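CELL WALL surface anchor family protein (PDB 2X9Z) forms the repeating backbone subunit of the Streptococcus pneumoniae pilus, a surface fibre probably involved in cell adhesion. Local coordinates at residues A[56-61]-A[212-217]; A[51-56]-A[110-115]; A[79-84]-A[100-105]. The protein carries 1 engineered substitution. One frame throughout, in Å; residues are numbered along the deposited sequence.

Contact 1 of 3, residues A[56-61]-A[212-217]; sequences RMTEGL and NTEYKF
The carboxylate of Glu214 reaches across the junction between two Cna-B-like domains of the pilus backbone subunit and grips the backbone of a type I beta turn, Thr58 to Leu61, that follows strand 50-57. Glu59 N donates to Glu214 OE1 at 2.8 Å, with an N-H...O angle of 159°, and the acceptor uses its syn lone pair, on the side of the second oxygen. That same Glu214 OE1 rests against the flank of the turn, 3.3 Å from Thr58 CB and 3.5 Å from Glu59 CG. The other oxygen is engaged as well: one water donates to Glu214 OE2 and to Met57 O, so the carboxylate binds the turn directly and the end of the strand, at Met57 O, through the water. Glu214 can span the gap because its chain is extended beyond CG (chi2 -176°). Two acidic groups thereby come near each other, Glu59 OE1 lying 4.9 Å from Glu214 OE1 with the planes of the carboxylates 49° apart; the salt bridge of Glu59 OE2 to Lys152 NZ probably eases this pairing.

Further out, both sides are fixed from behind. Thr58 OG1 is hydrogen-bonded to Glu130 OE1 and Ser131 N, which tie the start of the turn to strand 130-139, while the backbone of Glu214 is held through Ala186 and Gln187, next to strand 179-185. The turn is closed by its own backbone bond, Leu61 N to Thr58 O, at 3.0 Å.

Contact 2 of 3, residues A[51-56]-A[110-115]; sequences ANWSDR and KTVKIT
Trp53 presents one face of its indole to the terminal methyl of Ile114. Ile114 CD1 stands 3.8 Å from the centroid of the Trp53 five-membered ring and 22° off its normal, a CH-pi contact, nearest to Trp53 CG and CD2, both at 3.6 Å. Ile114 makes this reach with an almost fully stretched end (chi2 169°), CD1 being the one atom of its side chain that meets the indole. Val112 takes the other end of the ring system: Val112 CG1 comes obliquely to the six-membered ring, 3.8 Å from both Trp53 CZ2 and Trp53 CH2, with Val112 CG2 a little farther off at 4.1 Å from Trp53 CH2. The two aliphatic side chains, two residues apart on one strand, thus divide the long axis of the indole between them.

This is the apolar interior of a beta sandwich in a Cna-B-like domain. Strand 50-57 belongs to the mixed sheet and strand 110-120 to the antiparallel one, and Val112 and Ile114 both direct their side chains inward, while the intervening Lys113 points the opposite way. The core continues to either strand's neighbours: Phe136 of strand 130-139 meets the Trp53 ring with the planes about 35° apart, and Val68 and Val70 of strand 61-72 touch Ile114 and Val112. The one polar atom of the indole, NE1, donates to Thr40 OG1 on strand 33-42, in the sheet that Trp53 faces.

Contact 3 of 3, residues A[79-84]-A[100-105]; sequences AGDYAL and LAKVND
With chi1 -68°, Asp81 holds CG anti to the backbone carbonyl carbon and beside the backbone N, and Lys102, after a similar first torsion, runs out with every later one near 180°, which carries its ammonium group to the acid. The result is a salt bridge between a short 3-10 segment, 79-81, and helix 97-103, at one end of the beta sandwich of a Cna-B-like domain. Lys102 NZ lies 2.7 Å from Asp81 OD2, which it meets on the syn side and 23° out of the carboxylate plane. The two side chains run at about a right angle, and the lysine brings its methylenes close too, Lys102 CE standing 3.5 Å from Asp81 OD2.

Asp81 OD2 has a second donor in the backbone N of Glu78, just before the 3-10 segment, so the oxygen that binds the lysine is also held by its own end of the chain. This would help fix the carboxylate's rotation. Glu78 is touched by Lys102 as well. Behind Asp81, a backbone bond to Thr96 ties the 3-10 segment to the chain just ahead of the helix. On the helical side, Leu100 O accepts from both Val103 N and Asn104 N, the latter at 2.8 Å. A water completes a second path between the charged groups: it donates to Asp81 OD1 at 2.7 Å and accepts a weak bond from Lys102 NZ at 3.2 Å.

In the fold
From the N terminus the chain passes through strands 4-9, 26-27 and 33-42 before strand 50-57, where contacts 1 and 2 begin. Contact 2 closes the loop from 51-56 to 110-115 and joins the two sheets of the sandwich; contact 1, whose first segment overlaps that of contact 2 at Arg56, closes a far longer loop, from 56-61 to 212-217, onto the second domain. Their segments alternate, so the two loops cross. Contact 3, joining 79-84 to 100-105, lies within both, where the chain passes through a hairpin into helix 97-103. That helix touches contact 2, with Leu100 against Ala51 and Val103 against Val112, whereas contact 1 sits about 30 Å from contact 3, centre to centre.

Contact 1 of 3, residues A[56-61]-A[212-217]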
loop_
_atom_site.group_PDB
_atom_site.type_symbol
_atom_site.label_atom_id
_atom_site.label_comp_id
_atom_site.label_asym_id
_atom_site.label_seq_id
_atom_site.Cartn_x
_atom_site.Cartn_y
_atom_site.Cartn_z
ATOM N N ARG A 56 1.347 4.544 -0.765
ATOM C CA ARG A 56 0.644 5.812 -0.972
ATOM C C ARG A 56 0.454 6.496 0.363
ATOM O O ARG A 56 0.431 5.841 1.404
ATOM C CB ARG A 56 -0.715 5.598 -1.640
ATOM C CG ARG A 56 -0.648 5.036 -3.054
ATOM C CD ARG A 56 -0.050 6.056 -4.033
ATOM N NE ARG A 56 -0.103 5.612 -5.433
ATOM C CZ ARG A 56 0.737 4.740 -5.985
ATOM N NH1 ARG A 56 1.694 4.187 -5.257
ATOM N NH2 ARG A 56 0.608 4.412 -7.264
HETATM N N MSE A 57 0.314 7.815 0.350
HETATM C CA MSE A 57 0.180 8.531 1.614
HETATM C C MSE A 57 -0.861 9.637 1.550
HETATM O O MSE A 57 -1.235 10.109 0.470
HETATM C CB MSE A 57 1.539 9.040 2.094
HETATM C CG MSE A 57 2.236 9.986 1.135
HETATM SE SE MSE A 57 4.185 9.882 1.340
HETATM C CE MSE A 57 4.415 8.166 0.436
ATOM N N THR A 58 -1.355 10.027 2.719
ATOM C CA THR A 58 -2.439 11.006 2.801
ATOM C C THR A 58 -1.930 12.407 2.454
ATOM O O THR A 58 -0.724 12.660 2.465
ATOM C CB THR A 58 -3.139 10.945 4.166
ATOM O OG1 THR A 58 -2.172 11.127 5.203
ATOM C CG2 THR A 58 -3.791 9.571 4.345
ATOM N N GLU A 59 -2.850 13.307 2.125
ATOM C CA GLU A 59 -2.484 14.533 1.416
ATOM C C GLU A 59 -1.608 15.513 2.203
ATOM O O GLU A 59 -0.942 16.359 1.602
ATOM C CB GLU A 59 -3.727 15.236 0.868
ATOM C CG GLU A 59 -4.639 15.795 1.929
ATOM C CD GLU A 59 -5.738 16.670 1.350
ATOM O OE1 GLU A 59 -5.846 16.777 0.111
ATOM O OE2 GLU A 59 -6.498 17.257 2.136
ATOM N N GLY A 60 -1.590 15.389 3.529
ATOM C CA GLY A 60 -0.756 16.238 4.367
ATOM C C GLY A 60 0.708 15.844 4.341
ATOM O O GLY A 60 1.553 16.542 4.901
ATOM N N LEU A 61 1.006 14.708 3.715
ATOM C CA LEU A 61 2.389 14.291 3.494
ATOM C C LEU A 61 2.716 14.344 2.013
ATOM O O LEU A 61 2.171 13.575 1.226
ATOM C CB LEU A 61 2.613 12.868 4.005
ATOM C CG LEU A 61 2.670 12.676 5.514
ATOM C CD1 LEU A 61 2.452 11.212 5.853
ATOM C CD2 LEU A 61 4.001 13.181 6.068
ATOM N N ASN A 212 -14.135 16.014 3.995
ATOM C CA ASN A 212 -12.767 16.490 4.199
ATOM C C ASN A 212 -11.818 15.413 4.721
ATOM O O ASN A 212 -10.673 15.702 5.072
ATOM C CB ASN A 212 -12.764 17.684 5.153
ATOM C CG ASN A 212 -13.531 18.863 4.602
ATOM O OD1 ASN A 212 -13.320 19.274 3.462
ATOM N ND2 ASN A 212 -14.432 19.414 5.408
ATOM N N THR A 213 -12.293 14.176 4.777
ATOM C CA THR A 213 -11.481 13.077 5.279
ATOM C C THR A 213 -11.131 12.129 4.134
ATOM O O THR A 213 -11.966 11.861 3.270
ATOM C CB THR A 213 -12.224 12.309 6.399
ATOM O OG1 THR A 213 -12.437 13.183 7.513
ATOM C CG2 THR A 213 -11.418 11.112 6.865
ATOM N N GLU A 214 -9.894 11.641 4.109
ATOM C CA GLU A 214 -9.505 10.627 3.130
ATOM C C GLU A 214 -9.763 9.234 3.664
ATOM O O GLU A 214 -9.413 8.931 4.805
ATOM C CB GLU A 214 -8.031 10.768 2.771
ATOM C CG GLU A 214 -7.741 11.953 1.899
ATOM C CD GLU A 214 -6.292 12.003 1.495
ATOM O OE1 GLU A 214 -5.463 12.406 2.328
ATOM O OE2 GLU A 214 -5.981 11.620 0.354
ATOM N N TYR A 215 -10.366 8.391 2.825
ATOM C CA TYR A 215 -10.667 7.015 3.185
ATOM C C TYR A 215 -10.060 6.068 2.162
ATOM O O TYR A 215 -9.632 6.484 1.089
ATOM C CB TYR A 215 -12.177 6.774 3.201
ATOM C CG TYR A 215 -12.972 7.663 4.130
ATOM C CD1 TYR A 215 -13.289 7.247 5.416
ATOM C CD2 TYR A 215 -13.433 8.902 3.707
ATOM C CE1 TYR A 215 -14.028 8.056 6.266
ATOM C CE2 TYR A 215 -14.172 9.716 4.546
ATOM C CZ TYR A 215 -14.471 9.286 5.825
ATOM O OH TYR A 215 -15.211 10.089 6.660
ATOM N N LYS A 216 -10.039 4.786 2.498
ATOM C CA LYS A 216 -9.565 3.773 1.564
ATOM C C LYS A 216 -10.437 2.533 1.709
ATOM O O LYS A 216 -10.787 2.154 2.826
ATOM C CB LYS A 216 -8.093 3.434 1.836
ATOM C CG LYS A 216 -7.794 2.988 3.268
ATOM C CD LYS A 216 -6.291 2.786 3.528
ATOM C CE LYS A 216 -6.044 2.265 4.943
ATOM N NZ LYS A 216 -4.599 2.172 5.293
ATOM N N PHE A 217 -10.802 1.911 0.586
ATOM C CA PHE A 217 -11.433 0.594 0.623
ATOM C C PHE A 217 -10.315 -0.442 0.611
ATOM O O PHE A 217 -9.539 -0.509 -0.353
ATOM C CB PHE A 217 -12.331 0.340 -0.595
ATOM C CG PHE A 217 -13.627 1.102 -0.589
ATOM C CD1 PHE A 217 -14.700 0.688 0.191
ATOM C CD2 PHE A 217 -13.791 2.208 -1.408
ATOM C CE1 PHE A 217 -15.904 1.382 0.173
ATOM C CE2 PHE A 217 -14.986 2.903 -1.434
ATOM C CZ PHE A 217 -16.044 2.493 -0.641
HETATM O O HOH W 1 -3.584 11.252 -0.819
#

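Contact 2 of 3, residues A[51-56]-A[110-115]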
loop_
_atom_site.group_PDB
_atom_site.type_symbol
_atom_site.label_atom_id
_atom_site.label_comp_id
_atom_site.label_asym_id
_atom_site.label_seq_id
_atom_site.Cartn_x
_atom_site.Cartn_y
_atom_site.Cartn_z
ATOM N N ALA A 51 7.971 -9.507 -6.827
ATOM C CA ALA A 51 8.212 -8.896 -5.530
ATOM C C ALA A 51 8.025 -7.398 -5.736
ATOM O O ALA A 51 8.921 -6.713 -6.230
ATOM C CB ALA A 51 9.608 -9.210 -5.030
ATOM N N ASN A 52 6.842 -6.912 -5.367
ATOM C CA ASN A 52 6.428 -5.539 -5.631
ATOM C C ASN A 52 6.019 -4.826 -4.342
ATOM O O ASN A 52 5.265 -5.387 -3.542
ATOM C CB ASN A 52 5.247 -5.564 -6.607
ATOM C CG ASN A 52 4.704 -4.181 -6.924
ATOM O OD1 ASN A 52 5.295 -3.433 -7.704
ATOM N ND2 ASN A 52 3.555 -3.844 -6.335
ATOM N N TRP A 53 6.499 -3.599 -4.159
ATOM C CA TRP A 53 6.075 -2.769 -3.037
ATOM C C TRP A 53 5.318 -1.562 -3.579
ATOM O O TRP A 53 5.758 -0.918 -4.525
ATOM C CB TRP A 53 7.267 -2.277 -2.208
ATOM C CG TRP A 53 8.009 -3.368 -1.491
ATOM C CD1 TRP A 53 7.834 -3.763 -0.186
ATOM C CD2 TRP A 53 9.038 -4.210 -2.034
ATOM N NE1 TRP A 53 8.698 -4.791 0.112
ATOM C CE2 TRP A 53 9.444 -5.085 -1.003
ATOM C CE3 TRP A 53 9.654 -4.309 -3.287
ATOM C CZ2 TRP A 53 10.440 -6.043 -1.184
ATOM C CZ3 TRP A 53 10.643 -5.263 -3.465
ATOM C CH2 TRP A 53 11.026 -6.117 -2.417
ATOM N N SER A 54 4.195 -1.243 -2.956
ATOM C CA SER A 54 3.351 -0.152 -3.403
ATOM C C SER A 54 3.043 0.703 -2.170
ATOM O O SER A 54 2.628 0.180 -1.138
ATOM C CB SER A 54 2.073 -0.727 -4.025
ATOM O OG SER A 54 1.214 0.279 -4.531
ATOM N N ASP A 55 3.239 2.013 -2.283
ATOM C CA ASP A 55 3.131 2.914 -1.143
ATOM C C ASP A 55 2.366 4.182 -1.538
ATOM O O ASP A 55 2.690 4.823 -2.533
ATOM C CB ASP A 55 4.551 3.257 -0.684
ATOM C CG ASP A 55 4.607 3.928 0.668
ATOM O OD1 ASP A 55 3.580 4.398 1.207
ATOM O OD2 ASP A 55 5.740 3.990 1.191
ATOM N N ARG A 56 1.347 4.544 -0.765
ATOM C CA ARG A 56 0.644 5.812 -0.972
ATOM C C ARG A 56 0.454 6.496 0.363
ATOM O O ARG A 56 0.431 5.841 1.404
ATOM C CB ARG A 56 -0.715 5.598 -1.640
ATOM C CG ARG A 56 -0.648 5.036 -3.054
ATOM C CD ARG A 56 -0.050 6.056 -4.033
ATOM N NE ARG A 56 -0.103 5.612 -5.433
ATOM C CZ ARG A 56 0.737 4.740 -5.985
ATOM N NH1 ARG A 56 1.694 4.187 -5.257
ATOM N NH2 ARG A 56 0.608 4.412 -7.264
ATOM N N LYS A 110 16.637 -13.069 3.395
ATOM C CA LYS A 110 17.195 -11.861 2.787
ATOM C C LYS A 110 16.373 -10.661 3.238
ATOM O O LYS A 110 15.144 -10.739 3.341
ATOM C CB LYS A 110 17.188 -11.952 1.254
ATOM C CG LYS A 110 18.003 -13.111 0.675
ATOM C CD LYS A 110 19.485 -13.038 1.038
ATOM C CE LYS A 110 20.279 -12.295 -0.013
ATOM N NZ LYS A 110 21.708 -12.097 0.375
ATOM N N THR A 111 17.045 -9.554 3.522
ATOM C CA THR A 111 16.365 -8.368 4.016
ATOM C C THR A 111 16.392 -7.255 2.990
ATOM O O THR A 111 17.463 -6.755 2.639
ATOM C CB THR A 111 17.032 -7.858 5.297
ATOM O OG1 THR A 111 16.975 -8.883 6.297
ATOM C CG2 THR A 111 16.330 -6.617 5.809
ATOM N N VAL A 112 15.213 -6.855 2.522
ATOM C CA VAL A 112 15.100 -5.724 1.606
ATOM C C VAL A 112 14.730 -4.494 2.415
ATOM O O VAL A 112 13.820 -4.551 3.233
ATOM C CB VAL A 112 14.016 -5.955 0.525
ATOM C CG1 VAL A 112 14.006 -4.795 -0.468
ATOM C CG2 VAL A 112 14.252 -7.270 -0.200
ATOM N N LYS A 113 15.441 -3.392 2.199
ATOM C CA LYS A 113 15.106 -2.139 2.855
ATOM C C LYS A 113 14.910 -1.044 1.812
ATOM O O LYS A 113 15.754 -0.835 0.935
ATOM C CB LYS A 113 16.209 -1.737 3.839
ATOM C CG LYS A 113 15.953 -0.429 4.581
ATOM C CD LYS A 113 17.027 -0.214 5.639
ATOM C CE LYS A 113 16.957 1.157 6.267
ATOM N NZ LYS A 113 18.074 1.327 7.233
ATOM N N ILE A 114 13.780 -0.360 1.908
ATOM C CA ILE A 114 13.460 0.748 1.023
ATOM C C ILE A 114 13.327 1.989 1.893
ATOM O O ILE A 114 12.585 1.991 2.879
ATOM C CB ILE A 114 12.133 0.512 0.284
ATOM C CG1 ILE A 114 12.221 -0.760 -0.560
ATOM C CG2 ILE A 114 11.765 1.733 -0.577
ATOM C CD1 ILE A 114 10.876 -1.209 -1.114
ATOM N N THR A 115 14.067 3.038 1.557
ATOM C CA THR A 115 13.997 4.281 2.319
ATOM C C THR A 115 13.569 5.422 1.409
ATOM O O THR A 115 13.807 5.395 0.195
ATOM C CB THR A 115 15.343 4.624 2.990
ATOM O OG1 THR A 115 16.340 4.843 1.987
ATOM C CG2 THR A 115 15.806 3.495 3.893
#

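Contact 3 of 3, residues A[79-84]-A[100-105]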
loop_
_atom_site.group_PDB
_atom_site.type_symbol
_atom_site.label_atom_id
_atom_site.label_comp_id
_atom_site.label_asym_id
_atom_site.label_seq_id
_atom_site.Cartn_x
_atom_site.Cartn_y
_atom_site.Cartn_z
ATOM N N ALA A 79 20.805 -0.316 -10.805
ATOM C CA ALA A 79 19.633 0.289 -11.447
ATOM C C ALA A 79 18.723 -0.709 -12.170
ATOM O O ALA A 79 17.490 -0.610 -12.098
ATOM C CB ALA A 79 20.062 1.389 -12.401
ATOM N N GLY A 80 19.325 -1.665 -12.867
ATOM C CA GLY A 80 18.565 -2.644 -13.624
ATOM C C GLY A 80 17.923 -3.735 -12.781
ATOM O O GLY A 80 17.235 -4.611 -13.316
ATOM N N ASP A 81 18.138 -3.689 -11.468
ATOM C CA ASP A 81 17.592 -4.699 -10.561
ATOM C C ASP A 81 16.144 -4.423 -10.148
ATOM O O ASP A 81 15.493 -5.278 -9.545
ATOM C CB ASP A 81 18.435 -4.787 -9.289
ATOM C CG ASP A 81 19.817 -5.347 -9.530
ATOM O OD1 ASP A 81 20.061 -5.936 -10.606
ATOM O OD2 ASP A 81 20.656 -5.202 -8.622
ATOM N N TYR A 82 15.654 -3.223 -10.427
ATOM C CA TYR A 82 14.307 -2.848 -10.011
ATOM C C TYR A 82 13.732 -1.793 -10.943
ATOM O O TYR A 82 14.472 -1.132 -11.672
ATOM C CB TYR A 82 14.298 -2.331 -8.561
ATOM C CG TYR A 82 15.088 -1.059 -8.335
ATOM C CD1 TYR A 82 16.467 -1.097 -8.165
ATOM C CD2 TYR A 82 14.452 0.176 -8.257
ATOM C CE1 TYR A 82 17.193 0.061 -7.946
ATOM C CE2 TYR A 82 15.169 1.341 -8.043
ATOM C CZ TYR A 82 16.541 1.277 -7.886
ATOM O OH TYR A 82 17.254 2.430 -7.665
ATOM N N ALA A 83 12.410 -1.651 -10.913
ATOM C CA ALA A 83 11.705 -0.631 -11.666
ATOM C C ALA A 83 10.893 0.183 -10.678
ATOM O O ALA A 83 10.033 -0.355 -9.976
ATOM C CB ALA A 83 10.791 -1.264 -12.698
ATOM N N LEU A 84 11.190 1.475 -10.615
ATOM C CA LEU A 84 10.539 2.399 -9.701
ATOM C C LEU A 84 9.657 3.359 -10.491
ATOM O O LEU A 84 10.103 3.946 -11.479
ATOM C CB LEU A 84 11.603 3.200 -8.945
ATOM C CG LEU A 84 11.120 4.336 -8.042
ATOM C CD1 LEU A 84 10.318 3.778 -6.876
ATOM C CD2 LEU A 84 12.292 5.151 -7.538
ATOM N N LEU A 100 15.234 -10.073 -8.753
ATOM C CA LEU A 100 14.671 -11.289 -8.182
ATOM C C LEU A 100 15.765 -12.322 -7.952
ATOM O O LEU A 100 15.715 -13.090 -6.995
ATOM C CB LEU A 100 13.589 -11.860 -9.094
ATOM C CG LEU A 100 12.260 -11.097 -9.065
ATOM C CD1 LEU A 100 11.364 -11.524 -10.212
ATOM C CD2 LEU A 100 11.558 -11.279 -7.725
ATOM N N ALA A 101 16.767 -12.337 -8.826
ATOM C CA ALA A 101 17.858 -13.299 -8.692
ATOM C C ALA A 101 18.623 -13.117 -7.383
ATOM O O ALA A 101 19.240 -14.057 -6.887
ATOM C CB ALA A 101 18.810 -13.207 -9.886
ATOM N N LYS A 102 18.589 -11.906 -6.835
ATOM C CA LYS A 102 19.315 -11.603 -5.607
ATOM C C LYS A 102 18.534 -11.946 -4.333
ATOM O O LYS A 102 19.117 -11.995 -3.252
ATOM C CB LYS A 102 19.758 -10.134 -5.590
ATOM C CG LYS A 102 20.812 -9.826 -6.645
ATOM C CD LYS A 102 21.181 -8.356 -6.698
ATOM C CE LYS A 102 22.362 -8.155 -7.640
ATOM N NZ LYS A 102 22.743 -6.720 -7.739
ATOM N N VAL A 103 17.230 -12.193 -4.455
ATOM C CA VAL A 103 16.437 -12.581 -3.286
ATOM C C VAL A 103 15.873 -13.996 -3.370
ATOM O O VAL A 103 15.540 -14.576 -2.346
ATOM C CB VAL A 103 15.295 -11.577 -2.967
ATOM C CG1 VAL A 103 15.861 -10.193 -2.716
ATOM C CG2 VAL A 103 14.260 -11.549 -4.083
ATOM N N ASN A 104 15.776 -14.548 -4.581
ATOM C CA ASN A 104 15.267 -15.904 -4.781
ATOM C C ASN A 104 16.375 -16.937 -4.640
ATOM O O ASN A 104 17.545 -16.647 -4.916
ATOM C CB ASN A 104 14.666 -16.061 -6.180
ATOM C CG ASN A 104 13.252 -15.533 -6.285
ATOM O OD1 ASN A 104 12.544 -15.397 -5.285
ATOM N ND2 ASN A 104 12.827 -15.244 -7.511
ATOM N N ASP A 105 16.004 -18.149 -4.236
ATOM C CA ASP A 105 16.944 -19.264 -4.185
ATOM C C ASP A 105 18.217 -18.930 -3.406
ATOM O O ASP A 105 19.329 -19.273 -3.826
ATOM C CB ASP A 105 17.299 -19.736 -5.598
ATOM C CG ASP A 105 17.927 -21.124 -5.616
ATOM O OD1 ASP A 105 17.659 -21.918 -4.687
ATOM O OD2 ASP A 105 18.683 -21.427 -6.567
HETATM O O HOH W 2 22.397 -7.311 -10.885
#